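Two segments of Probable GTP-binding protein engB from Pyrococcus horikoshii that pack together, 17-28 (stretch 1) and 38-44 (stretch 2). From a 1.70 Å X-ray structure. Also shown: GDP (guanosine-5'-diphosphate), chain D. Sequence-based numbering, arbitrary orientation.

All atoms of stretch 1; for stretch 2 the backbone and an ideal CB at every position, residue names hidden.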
# COMPACT_ATOMS: atom_id res chain seq x y z
N LEU A 17 9.09 3.17 3.51
CA LEU A 17 8.27 4.39 3.35
C LEU A 17 7.80 4.89 4.73
O LEU A 17 7.84 6.07 5.03
CB LEU A 17 7.05 4.08 2.46
CG LEU A 17 5.96 5.13 2.38
CD1 LEU A 17 6.55 6.51 2.02
CD2 LEU A 17 4.93 4.69 1.37
N ILE A 18 7.35 3.98 5.58
CA ILE A 18 6.88 4.37 6.92
C ILE A 18 7.99 5.02 7.71
O ILE A 18 7.75 6.01 8.45
CB ILE A 18 6.31 3.19 7.68
CG1 ILE A 18 4.96 2.82 7.06
CG2 ILE A 18 6.11 3.58 9.17
CD1 ILE A 18 4.31 1.58 7.55
N TYR A 19 9.19 4.48 7.57
CA TYR A 19 10.35 5.10 8.22
C TYR A 19 10.62 6.49 7.63
O TYR A 19 10.95 7.41 8.38
CB TYR A 19 11.59 4.20 8.05
CG TYR A 19 12.87 4.88 8.46
CD1 TYR A 19 13.07 5.27 9.77
CD2 TYR A 19 13.85 5.19 7.52
CE1 TYR A 19 14.23 5.96 10.13
CE2 TYR A 19 15.01 5.88 7.90
CZ TYR A 19 15.16 6.24 9.19
OH TYR A 19 16.29 6.96 9.53
N ARG A 20 10.58 6.65 6.30
CA ARG A 20 10.78 8.00 5.72
C ARG A 20 9.75 9.03 6.22
O ARG A 20 10.06 10.21 6.47
CB ARG A 20 10.68 7.96 4.21
CG ARG A 20 11.82 7.33 3.55
CD ARG A 20 13.11 8.02 3.96
NE ARG A 20 14.20 7.51 3.15
CZ ARG A 20 15.39 8.08 3.11
NH1 ARG A 20 15.61 9.18 3.84
NH2 ARG A 20 16.36 7.55 2.37
N LEU A 21 8.50 8.59 6.39
CA LEU A 21 7.41 9.44 6.82
C LEU A 21 7.43 9.76 8.31
O LEU A 21 7.18 10.87 8.73
CB LEU A 21 6.06 8.73 6.50
CG LEU A 21 5.69 8.81 5.00
CD1 LEU A 21 4.37 8.00 4.75
CD2 LEU A 21 5.46 10.30 4.58
N THR A 22 7.81 8.80 9.12
CA THR A 22 7.72 8.98 10.54
C THR A 22 9.02 9.00 11.34
O THR A 22 8.98 9.31 12.51
CB THR A 22 6.94 7.81 11.17
OG1 THR A 22 7.72 6.61 11.00
CG2 THR A 22 5.58 7.56 10.45
N GLY A 23 10.10 8.58 10.73
CA GLY A 23 11.36 8.50 11.48
C GLY A 23 11.38 7.29 12.40
O GLY A 23 12.29 7.17 13.23
N LYS A 24 10.40 6.39 12.30
CA LYS A 24 10.36 5.20 13.14
C LYS A 24 10.60 3.92 12.31
O LYS A 24 9.92 3.70 11.30
CB LYS A 24 9.01 5.12 13.87
CG LYS A 24 8.89 6.32 14.83
CD LYS A 24 7.64 6.34 15.63
CE LYS A 24 7.72 7.38 16.68
NZ LYS A 24 6.49 7.35 17.51
N LYS A 25 11.59 3.13 12.75
CA LYS A 25 11.97 1.90 12.09
C LYS A 25 11.01 0.88 12.58
O LYS A 25 10.86 0.69 13.80
CB LYS A 25 13.37 1.45 12.50
CG LYS A 25 14.47 2.19 11.81
CD LYS A 25 14.52 1.79 10.33
CE LYS A 25 15.70 2.40 9.63
NZ LYS A 25 15.98 1.70 8.30
N VAL A 26 10.32 0.24 11.66
CA VAL A 26 9.39 -0.78 12.01
C VAL A 26 9.76 -2.02 11.21
O VAL A 26 10.41 -1.93 10.14
CB VAL A 26 7.95 -0.35 11.66
CG1 VAL A 26 7.65 0.91 12.39
CG2 VAL A 26 7.80 -0.13 10.17
N ARG A 27 9.36 -3.16 11.75
CA ARG A 27 9.59 -4.45 11.12
C ARG A 27 11.06 -4.72 10.75
O ARG A 27 11.37 -5.33 9.73
CB ARG A 27 8.68 -4.56 9.90
CG ARG A 27 7.20 -4.44 10.31
CD ARG A 27 6.29 -4.88 9.19
NE ARG A 27 4.88 -4.66 9.49
CZ ARG A 27 4.13 -5.51 10.18
NH1 ARG A 27 4.64 -6.64 10.66
NH2 ARG A 27 2.84 -5.23 10.37
N ARG A 28 11.96 -4.27 11.61
CA ARG A 28 13.37 -4.54 11.34
C ARG A 28 13.95 -5.62 12.26
O ARG A 28 15.15 -5.88 12.25
CB ARG A 28 14.16 -3.23 11.40
CG ARG A 28 14.00 -2.43 10.10
CD ARG A 28 14.56 -3.27 8.91
NE ARG A 28 14.34 -2.61 7.62
CZ ARG A 28 13.19 -2.67 6.95
NH1 ARG A 28 12.17 -3.35 7.46
NH2 ARG A 28 13.06 -2.02 5.79
N UNK A 38 -0.30 -7.28 12.68
CA UNK A 38 -0.63 -5.87 12.43
C UNK A 38 0.00 -5.07 13.54
O UNK A 38 -0.07 -5.45 14.71
CB UNK A 38 -2.14 -5.63 12.36
N UNK A 39 0.64 -3.95 13.19
CA UNK A 39 1.29 -3.14 14.20
C UNK A 39 0.76 -1.71 14.13
O UNK A 39 0.29 -1.28 13.07
CB UNK A 39 2.81 -3.17 14.02
N UNK A 40 0.81 -1.00 15.25
CA UNK A 40 0.38 0.41 15.32
C UNK A 40 1.57 1.30 15.60
O UNK A 40 2.45 1.02 16.45
CB UNK A 40 -0.69 0.61 16.40
N UNK A 41 1.61 2.38 14.85
CA UNK A 41 2.70 3.37 14.96
C UNK A 41 2.16 4.78 15.28
O UNK A 41 1.25 5.28 14.60
CB UNK A 41 3.51 3.41 13.66
N UNK A 42 2.71 5.41 16.31
CA UNK A 42 2.33 6.78 16.60
C UNK A 42 3.08 7.72 15.65
O UNK A 42 4.30 7.70 15.58
CB UNK A 42 2.62 7.13 18.06
N UNK A 43 2.35 8.55 14.91
CA UNK A 43 2.95 9.50 13.93
C UNK A 43 2.47 10.86 14.40
O UNK A 43 1.44 11.39 13.94
CB UNK A 43 2.54 9.22 12.48
N UNK A 44 3.31 11.47 15.24
CA UNK A 44 2.94 12.71 15.94
C UNK A 44 1.59 12.42 16.58
O UNK A 44 1.51 11.46 17.34
CB UNK A 44 2.88 13.92 15.00
PB GDP D . 8.48 -4.12 2.74
O1B GDP D . 8.62 -5.60 2.76
O2B GDP D . 7.41 -3.67 1.67
O3B GDP D . 8.48 -3.39 4.07
O3A GDP D . 9.83 -3.61 2.07
PA GDP D . 11.19 -2.91 2.52
O1A GDP D . 10.91 -1.53 2.99
O2A GDP D . 11.90 -3.77 3.62
O5' GDP D . 12.00 -2.73 1.16
C5' GDP D . 12.21 -3.96 0.52
C4' GDP D . 13.36 -3.84 -0.48
O4' GDP D . 13.07 -2.75 -1.46
C3' GDP D . 14.69 -3.44 0.06
O3' GDP D . 15.93 -4.06 -0.30
C2' GDP D . 14.66 -1.90 0.05
O2' GDP D . 16.05 -1.39 -0.01
C1' GDP D . 14.12 -1.71 -1.37
N9 GDP D . 13.47 -0.42 -1.61
C8 GDP D . 12.49 0.23 -0.82
N7 GDP D . 12.15 1.34 -1.38
C5 GDP D . 12.86 1.50 -2.54
C6 GDP D . 12.93 2.49 -3.57
O6 GDP D . 12.27 3.48 -3.53
N1 GDP D . 13.79 2.29 -4.64
C2 GDP D . 14.58 1.17 -4.71
N2 GDP D . 15.42 1.03 -5.79
N3 GDP D . 14.54 0.24 -3.77
C4 GDP D . 13.70 0.37 -2.68

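Position 38 precedes the strand, and its CA-to-CB bond points away from stretch 1. The nearest atom on offer, Arg-27 NH2, lies 5.4 Å from the ideal CB, so the choice is hardly restricted. The residue is Ile-38; its CA lies 4.1 Å from Arg-27 NH2, at the edge of the guanidinium.

At position 39 the CB points toward stretch 1, and the backbone is extended. Arg-27 NH2 is 4.2 Å from the ideal CB, with the methyls of Val-26 further along. An aliphatic side chain would suit both neighbours, as could an acid reaching for the guanidinium. The residue is Ile-39. Its CG1 lies over one face of the Arg-27 guanidinium, 3.5 Å from NH2, a flat surface against which hydrocarbon packs well, while its CD1 reaches to 3.9 Å from Val-26 CB.

Position 40 has nothing of stretch 1 within 5.5 Å of its ideal CB, so stretch 1 sets no demand here. The residue is Glu-40, whose OE1 is hydrogen-bonded elsewhere in the structure.

Position 41 again points toward stretch 1. Around its ideal CB stand Val-26 CG1 at 5.0 Å, Ile-18 CG2 at 5.2 Å and Lys-24 CD at 5.4 Å, all carbon, leaving a gap for a medium-sized apolar side chain: valine, leucine, isoleucine or perhaps methionine. Ile-41 fills it. Its CD1 touches Val-26 CG1 at 3.7 Å and Ile-18 CG2 at 3.8 Å, and its CG2 lies 4.1 Å from Lys-24 CD.

Position 42 points sideways. Lys-24 NZ lies 3.9 Å from the ideal CB, so an acid might seem called for, yet the ammonium already donates to the backbone O of 42, and many side chains could fit. The residue is Glu-42. The hydrogen bond from Lys-24 NZ to Glu-42 O is 2.9 Å long, while the nearer carboxylate oxygen, Glu-42 OE2, stays 4.6 Å from Lys-24 NZ.

At position 43 the CB points sideways, but Thr-22 CG2 is only 4.0 Å from its ideal position. A large apolar or aromatic side chain could cover this methyl, and one with a donor could also reach Leu-21 O. Trp-43 does both: Thr-22 CG2 sits 3.7 Å from the centroid of its five-membered ring, over the face, a CH-pi contact. Its CZ2 packs 4.0 Å from Leu-21 CB, and NE1 makes a weak hydrogen bond of 3.1 Å to Leu-21 O.

Position 44 has positive phi and open space around its CB; glycine would be comfortable. It is Lys-44, which makes no contact with stretch 1.

Stretch 2, residues 38-44: IIEIEWK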
# COMPACT_ATOMS: atom_id res chain seq x y z
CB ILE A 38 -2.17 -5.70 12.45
CG1 ILE A 38 -2.75 -6.57 11.35
CG2 ILE A 38 -2.57 -4.25 12.31
CD1 ILE A 38 -4.31 -6.64 11.39
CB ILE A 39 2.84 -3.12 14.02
CG1 ILE A 39 3.21 -2.57 12.67
CG2 ILE A 39 3.43 -4.53 14.33
CD1 ILE A 39 4.71 -2.30 12.61
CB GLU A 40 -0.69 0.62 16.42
CG GLU A 40 -2.02 0.10 15.99
CD GLU A 40 -3.20 0.45 16.89
OE1 GLU A 40 -3.09 1.37 17.76
OE2 GLU A 40 -4.18 -0.27 16.69
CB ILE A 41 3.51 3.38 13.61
CG1 ILE A 41 4.09 1.99 13.34
CG2 ILE A 41 4.67 4.43 13.64
CD1 ILE A 41 4.07 1.68 11.81
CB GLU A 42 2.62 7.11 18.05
CG GLU A 42 1.70 6.34 18.96
CD GLU A 42 2.13 6.29 20.41
OE1 GLU A 42 1.28 5.83 21.21
OE2 GLU A 42 3.27 6.68 20.75
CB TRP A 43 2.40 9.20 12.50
CG TRP A 43 3.03 10.00 11.41
CD1 TRP A 43 4.22 10.67 11.47
CD2 TRP A 43 2.54 10.17 10.08
NE1 TRP A 43 4.50 11.24 10.25
CE2 TRP A 43 3.48 10.95 9.38
CE3 TRP A 43 1.40 9.72 9.43
CZ2 TRP A 43 3.33 11.29 8.02
CZ3 TRP A 43 1.24 10.06 8.07
CH2 TRP A 43 2.22 10.84 7.39
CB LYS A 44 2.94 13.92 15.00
CG LYS A 44 4.34 14.23 14.49
CD LYS A 44 4.42 15.50 13.68
CE LYS A 44 5.84 15.77 13.22
NZ LYS A 44 6.00 17.18 12.68
O HOH W 1 5.01 4.20 17.67
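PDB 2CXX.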